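Local coordinates for flagellar hook associated protein type 3 FlgL (Legionella pneumophila subsp. pneumophila, PDB 5YTI), which probably serves as a structural protein of the bacterial flagellum, at the junction where the hook meets the filament, at residues I93-G98 with Q326-I331; A116-L121 with T299-I304. All coordinates share one frame; numbering follows the deposited sequence. Where two conformers were deposited one is given.

Both contacts belong to the helical part of the protein, and their centres lie about 12 Å apart. Along the chain the order is 93-98, 116-121, 299-304, 326-331, so both segments of contact 2 fall between those of contact 1. Helices 49-96 and 104-125 follow each other in sequence, as do helices 296-307 and 316-374. All the strands come between 121 and 299. The chain thus leaves the helical bundle to build its beta region and then returns to it. The returning helices pair with the early ones. A probable hydrogen bond between Gln330 NE2 and Thr299 OG1, 2.6 Å long, ties the two contacts together.

Contact 1 of 2, residues I93-G98 with Q326-I331; sequences IQIQAG and QLLAQI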
loop_
_atom_site.group_PDB
_atom_site.type_symbol
_atom_site.label_atom_id
_atom_site.label_comp_id
_atom_site.label_asym_id
_atom_site.label_seq_id
_atom_site.Cartn_x
_atom_site.Cartn_y
_atom_site.Cartn_z
ATOM N N ILE A 93 8.226 19.567 9.039
ATOM C CA ILE A 93 9.574 19.097 9.407
ATOM C C ILE A 93 10.352 18.469 8.238
ATOM O O ILE A 93 11.461 18.894 7.969
ATOM C CB ILE A 93 9.558 18.093 10.588
ATOM C CG1 ILE A 93 9.182 18.800 11.880
ATOM C CG2 ILE A 93 10.926 17.442 10.764
ATOM C CD1 ILE A 93 9.069 17.901 13.102
ATOM N N GLN A 94 9.786 17.479 7.544
ATOM C CA GLN A 94 10.538 16.830 6.463
ATOM C C GLN A 94 10.966 17.815 5.412
ATOM O O GLN A 94 12.021 17.626 4.815
ATOM C CB GLN A 94 9.783 15.673 5.784
ATOM C CG GLN A 94 10.596 14.851 4.762
ATOM C CD GLN A 94 12.038 14.573 5.179
ATOM O OE1 GLN A 94 12.338 14.283 6.332
ATOM N NE2 GLN A 94 12.932 14.658 4.228
ATOM N N ILE A 95 10.172 18.857 5.180
ATOM C CA ILE A 95 10.509 19.795 4.122
ATOM C C ILE A 95 11.735 20.634 4.449
ATOM O O ILE A 95 12.562 20.838 3.579
ATOM C CB ILE A 95 9.343 20.704 3.762
ATOM C CG1 ILE A 95 8.661 20.152 2.515
ATOM C CG2 ILE A 95 9.854 22.114 3.474
ATOM C CD1 ILE A 95 7.301 20.761 2.266
ATOM N N GLN A 96 11.846 21.096 5.695
ATOM C CA GLN A 96 13.039 21.811 6.163
ATOM C C GLN A 96 14.285 20.918 6.101
ATOM O O GLN A 96 15.407 21.395 5.785
ATOM C CB GLN A 96 12.915 22.276 7.612
ATOM C CG GLN A 96 11.519 22.477 8.162
ATOM C CD GLN A 96 10.937 23.820 7.819
ATOM O OE1 GLN A 96 9.823 23.905 7.294
ATOM N NE2 GLN A 96 11.679 24.880 8.125
ATOM N N ALA A 97 14.097 19.631 6.412
ATOM C CA ALA A 97 15.202 18.667 6.393
ATOM C C ALA A 97 15.849 18.625 5.015
ATOM O O ALA A 97 16.983 18.156 4.862
ATOM C CB ALA A 97 14.718 17.289 6.790
ATOM N N GLY A 98 15.118 19.112 4.019
ATOM C CA GLY A 98 15.651 19.247 2.690
ATOM C C GLY A 98 16.032 20.665 2.352
ATOM O O GLY A 98 16.370 20.947 1.206
ATOM N N GLN A 326 12.288 10.804 -0.745
ATOM C CA GLN A 326 11.549 9.562 -0.513
ATOM C C GLN A 326 10.663 9.737 0.694
ATOM O O GLN A 326 9.485 9.411 0.661
ATOM C CB GLN A 326 12.491 8.349 -0.336
ATOM C CG GLN A 326 13.246 7.988 -1.608
ATOM C CD GLN A 326 12.504 7.000 -2.457
ATOM O OE1 GLN A 326 12.178 5.924 -1.974
ATOM N NE2 GLN A 326 12.256 7.332 -3.734
ATOM N N LEU A 327 11.236 10.277 1.761
ATOM C CA LEU A 327 10.526 10.396 3.016
ATOM C C LEU A 327 9.380 11.387 2.888
ATOM O O LEU A 327 8.409 11.295 3.605
ATOM C CB LEU A 327 11.472 10.776 4.151
ATOM C CG LEU A 327 12.425 9.675 4.624
ATOM C CD1 LEU A 327 13.422 10.252 5.614
ATOM C CD2 LEU A 327 11.659 8.533 5.282
ATOM N N LEU A 328 9.466 12.318 1.956
ATOM C CA LEU A 328 8.358 13.199 1.764
ATOM C C LEU A 328 7.242 12.398 1.143
ATOM O O LEU A 328 6.099 12.517 1.524
ATOM C CB LEU A 328 8.755 14.309 0.839
ATOM C CG LEU A 328 7.678 15.336 0.599
ATOM C CD1 LEU A 328 7.325 16.030 1.913
ATOM C CD2 LEU A 328 8.216 16.316 -0.431
ATOM N N ALA A 329 7.568 11.550 0.188
ATOM C CA ALA A 329 6.510 10.781 -0.468
ATOM C C ALA A 329 5.807 9.874 0.519
ATOM O O ALA A 329 4.614 9.632 0.404
ATOM C CB ALA A 329 7.063 9.963 -1.626
ATOM N N GLN A 330 6.546 9.380 1.500
ATOM C CA GLN A 330 5.974 8.413 2.425
ATOM C C GLN A 330 5.058 9.030 3.457
ATOM O O GLN A 330 3.985 8.488 3.745
ATOM C CB GLN A 330 7.084 7.610 3.089
ATOM C CG GLN A 330 7.709 6.657 2.087
ATOM C CD GLN A 330 8.741 5.744 2.694
ATOM O OE1 GLN A 330 9.559 5.195 1.955
ATOM N NE2 GLN A 330 8.706 5.550 4.036
ATOM N N ILE A 331 5.516 10.141 4.026
ATOM C CA ILE A 331 4.668 11.016 4.793
ATOM C C ILE A 331 3.387 11.338 4.041
ATOM O O ILE A 331 2.333 11.302 4.653
ATOM C CB ILE A 331 5.349 12.335 5.101
ATOM C CG1 ILE A 331 6.257 12.189 6.300
ATOM C CG2 ILE A 331 4.316 13.385 5.400
ATOM C CD1 ILE A 331 5.614 11.449 7.446
#
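Gln94 of helix 49-96 leans over Leu327 and Leu328 of helix 316-374. The two long helices run in opposite directions here, forming the kind of antiparallel helical core found in the flagellin family. CA of Gln94 and CA of Leu328 are 6.3 Å apart, the nearest such pair of the two segments. From its CB, which points toward the partner helix, the Gln94 side chain reaches out with CG anti to the backbone N (chi1 -173°). That puts CG above the Leu328 backbone, 3.9 Å from its N and 4.1 Å from its CA. The chain then bends at chi2 (40°). The bend turns the amide across the base of Leu327, and the two side chains cross at about a right angle. CD of Gln94 lies 4.0 Å from CB of Leu327. The amide nitrogen passes the same carbon, with 4.1 Å between NE2 of Gln94 and CB of Leu327. CG and the amide of Gln94 thus pack against the helix, and no hydrogen bond links the two segments. The amide nitrogen has a partner just beyond the segments: NE2 of Gln94 is hydrogen-bonded to OD1 of Asn324. ND2 of the same asparagine is hydrogen-bonded to Ala97 O, which is also reached by NH1 of Arg107. Asn324 therefore links the side chain of Gln94 to the carbonyl of Ala97. OE1 of Gln94 lies against the side chain of Met303 of helix 296-307, with 3.4 Å between OE1 and CG of Met303. The other edge of the contact is more open. There Glu216 of the second subunit packs on Leu328. The branched end of Leu328 reaches toward Ile95. The two meet loosely, with CD1 of Leu328 4.4 Å from CG1 of Ile95.

Contact 2 of 2, residues A116-L121 with T299-I304; sequences ALLNQL and TVQRMI
Leu118 and Val300 meet directly between helix 104-125 and helix 296-307. The short segments are nearly antiparallel, with 171° between their directions and axes 9.8 Å apart at closest approach. CA of Leu118 and CA of Val300 are 6.2 Å apart, and the CB of each points toward the opposite helix. Val300 has CG1 anti to its backbone N (chi1 -178°). This methyl rests against the root of Leu118, with 3.7 Å between CG1 of Val300 and CB of Leu118. It also approaches the backbone, with CG1 of Val300 4.2 Å from CA of Leu118. The other valine methyl, CG2, lies beside the backbone N and serves a different neighbour. It faces the tip of Leu121, whose CD1 is 4.4 Å from CG2 of Val300. The two leucines use different conformations. In Leu118, CG is anti to the backbone N (chi1 170°), which carries the branched end past Val300 to Gln301. In Leu121, CG is anti to the carbonyl carbon instead, and the chain stays extended to CD1. CD2 of Leu118 rests 3.9 Å from CG of Gln301, where the two side chains cross obliquely. Gln301 was modelled in two conformers, so this last contact is less certain. No hydrogen bond joins the two segments, and their touching atoms are carbons. Phe297 extends the apolar patch against Leu118 and Leu121, and Tyr154 of strand 154-156 touches Leu118 and Gln301. Elsewhere on helix 296-307, Arg302 forms salt bridges with Glu294 and Glu323. The arrangement is that of an antiparallel helix pair with an apolar interface. It packs a short helix from the later part of the chain onto the N-terminal helical region of the flagellin family.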
loop_
_atom_site.group_PDB
_atom_site.type_symbol
_atom_site.label_atom_id
_atom_site.label_comp_id
_atom_site.label_asym_id
_atom_site.label_seq_id
_atom_site.Cartn_x
_atom_site.Cartn_y
_atom_site.Cartn_z
ATOM N N ALA A 116 9.337 13.124 19.401
ATOM C CA ALA A 116 8.089 13.325 20.161
ATOM C C ALA A 116 6.867 12.935 19.319
ATOM O O ALA A 116 5.942 12.307 19.833
ATOM C CB ALA A 116 7.970 14.753 20.656
ATOM N N LEU A 117 6.881 13.276 18.026
ATOM C CA LEU A 117 5.758 12.963 17.143
ATOM C C LEU A 117 5.618 11.458 16.927
ATOM O O LEU A 117 4.523 10.929 17.055
ATOM C CB LEU A 117 5.842 13.738 15.827
ATOM C CG LEU A 117 5.687 15.257 16.056
ATOM C CD1 LEU A 117 6.334 16.102 14.964
ATOM C CD2 LEU A 117 4.227 15.653 16.206
ATOM N N LEU A 118 6.712 10.757 16.657
ATOM C CA LEU A 118 6.662 9.299 16.622
ATOM C C LEU A 118 5.932 8.769 17.869
ATOM O O LEU A 118 4.954 8.044 17.749
ATOM C CB LEU A 118 8.068 8.700 16.533
ATOM C CG LEU A 118 8.205 7.176 16.716
ATOM C CD1 LEU A 118 7.330 6.430 15.735
ATOM C CD2 LEU A 118 9.645 6.723 16.544
ATOM N N ASN A 119 6.397 9.138 19.058
ATOM C CA ASN A 119 5.791 8.687 20.322
ATOM C C ASN A 119 4.291 9.033 20.366
ATOM O O ASN A 119 3.468 8.231 20.819
ATOM C CB ASN A 119 6.506 9.302 21.554
ATOM C CG ASN A 119 7.992 8.902 21.677
ATOM O OD1 ASN A 119 8.565 8.202 20.819
ATOM N ND2 ASN A 119 8.621 9.345 22.770
ATOM N N GLN A 120 3.943 10.227 19.886
ATOM C CA GLN A 120 2.543 10.654 19.784
ATOM C C GLN A 120 1.734 9.638 18.960
ATOM O O GLN A 120 0.680 9.176 19.384
ATOM C CB GLN A 120 2.477 12.074 19.184
ATOM C CG GLN A 120 1.141 12.801 19.339
ATOM C CD GLN A 120 1.274 14.306 19.545
ATOM O OE1 GLN A 120 1.057 14.786 20.657
ATOM N NE2 GLN A 120 1.622 15.061 18.483
ATOM N N LEU A 121 2.264 9.248 17.807
ATOM C CA LEU A 121 1.562 8.347 16.892
ATOM C C LEU A 121 1.439 6.949 17.449
ATOM O O LEU A 121 0.450 6.271 17.204
ATOM C CB LEU A 121 2.241 8.316 15.533
ATOM C CG LEU A 121 2.145 9.605 14.723
ATOM C CD1 LEU A 121 3.032 9.476 13.520
ATOM C CD2 LEU A 121 0.736 9.875 14.255
ATOM N N THR A 299 8.832 5.022 8.916
ATOM C CA THR A 299 8.993 6.266 8.128
ATOM C C THR A 299 9.513 7.416 9.016
ATOM O O THR A 299 10.439 8.157 8.655
ATOM C CB THR A 299 7.690 6.736 7.419
ATOM O OG1 THR A 299 7.415 5.933 6.273
ATOM C CG2 THR A 299 7.836 8.161 6.932
ATOM N N VAL A 300 8.915 7.563 10.180
ATOM C CA VAL A 300 9.353 8.597 11.107
ATOM C C VAL A 300 10.710 8.285 11.763
ATOM O O VAL A 300 11.503 9.210 11.981
ATOM C CB VAL A 300 8.315 8.865 12.203
ATOM C CG1 VAL A 300 8.820 9.978 13.099
ATOM C CG2 VAL A 300 6.964 9.243 11.602
ATOM N N GLN A 301 10.951 7.005 12.063
ATOM C CA GLN A 301 12.249 6.542 12.570
ATOM C C GLN A 301 13.328 6.938 11.607
ATOM O O GLN A 301 14.425 7.316 12.013
ATOM C CB GLN A 301 12.286 5.022 12.737
ATOM C CG GLN A 301 11.282 4.492 13.753
ATOM C CD GLN A 301 11.606 3.098 14.224
ATOM O OE1 GLN A 301 12.049 2.933 15.359
ATOM N NE2 GLN A 301 11.381 2.089 13.371
ATOM N N ARG A 302 12.985 6.844 10.325
ATOM C CA ARG A 302 13.866 7.179 9.227
ATOM C C ARG A 302 14.080 8.680 9.059
ATOM O O ARG A 302 15.165 9.102 8.646
ATOM C CB ARG A 302 13.298 6.631 7.928
ATOM C CG ARG A 302 13.525 5.141 7.689
ATOM C CD ARG A 302 13.881 4.908 6.230
ATOM N NE ARG A 302 12.758 4.519 5.385
ATOM C CZ ARG A 302 12.707 4.696 4.062
ATOM N NH1 ARG A 302 11.632 4.282 3.422
ATOM N NH2 ARG A 302 13.686 5.295 3.373
HETATM N N MSE A 303 13.062 9.493 9.339
HETATM C CA MSE A 303 13.229 10.941 9.195
HETATM C C MSE A 303 14.194 11.403 10.245
HETATM O O MSE A 303 14.991 12.316 9.997
HETATM C CB MSE A 303 11.940 11.716 9.333
HETATM C CG MSE A 303 11.021 11.709 8.116
HETATM SE SE MSE A 303 9.303 12.403 8.814
HETATM C CE MSE A 303 9.867 14.151 9.477
ATOM N N ILE A 304 14.126 10.749 11.408
ATOM C CA ILE A 304 15.057 10.984 12.535
ATOM C C ILE A 304 16.515 10.548 12.211
ATOM O O ILE A 304 17.466 11.322 12.382
ATOM C CB ILE A 304 14.606 10.234 13.813
ATOM C CG1 ILE A 304 13.297 10.798 14.376
ATOM C CG2 ILE A 304 15.702 10.245 14.867
ATOM C CD1 ILE A 304 12.650 9.897 15.432
#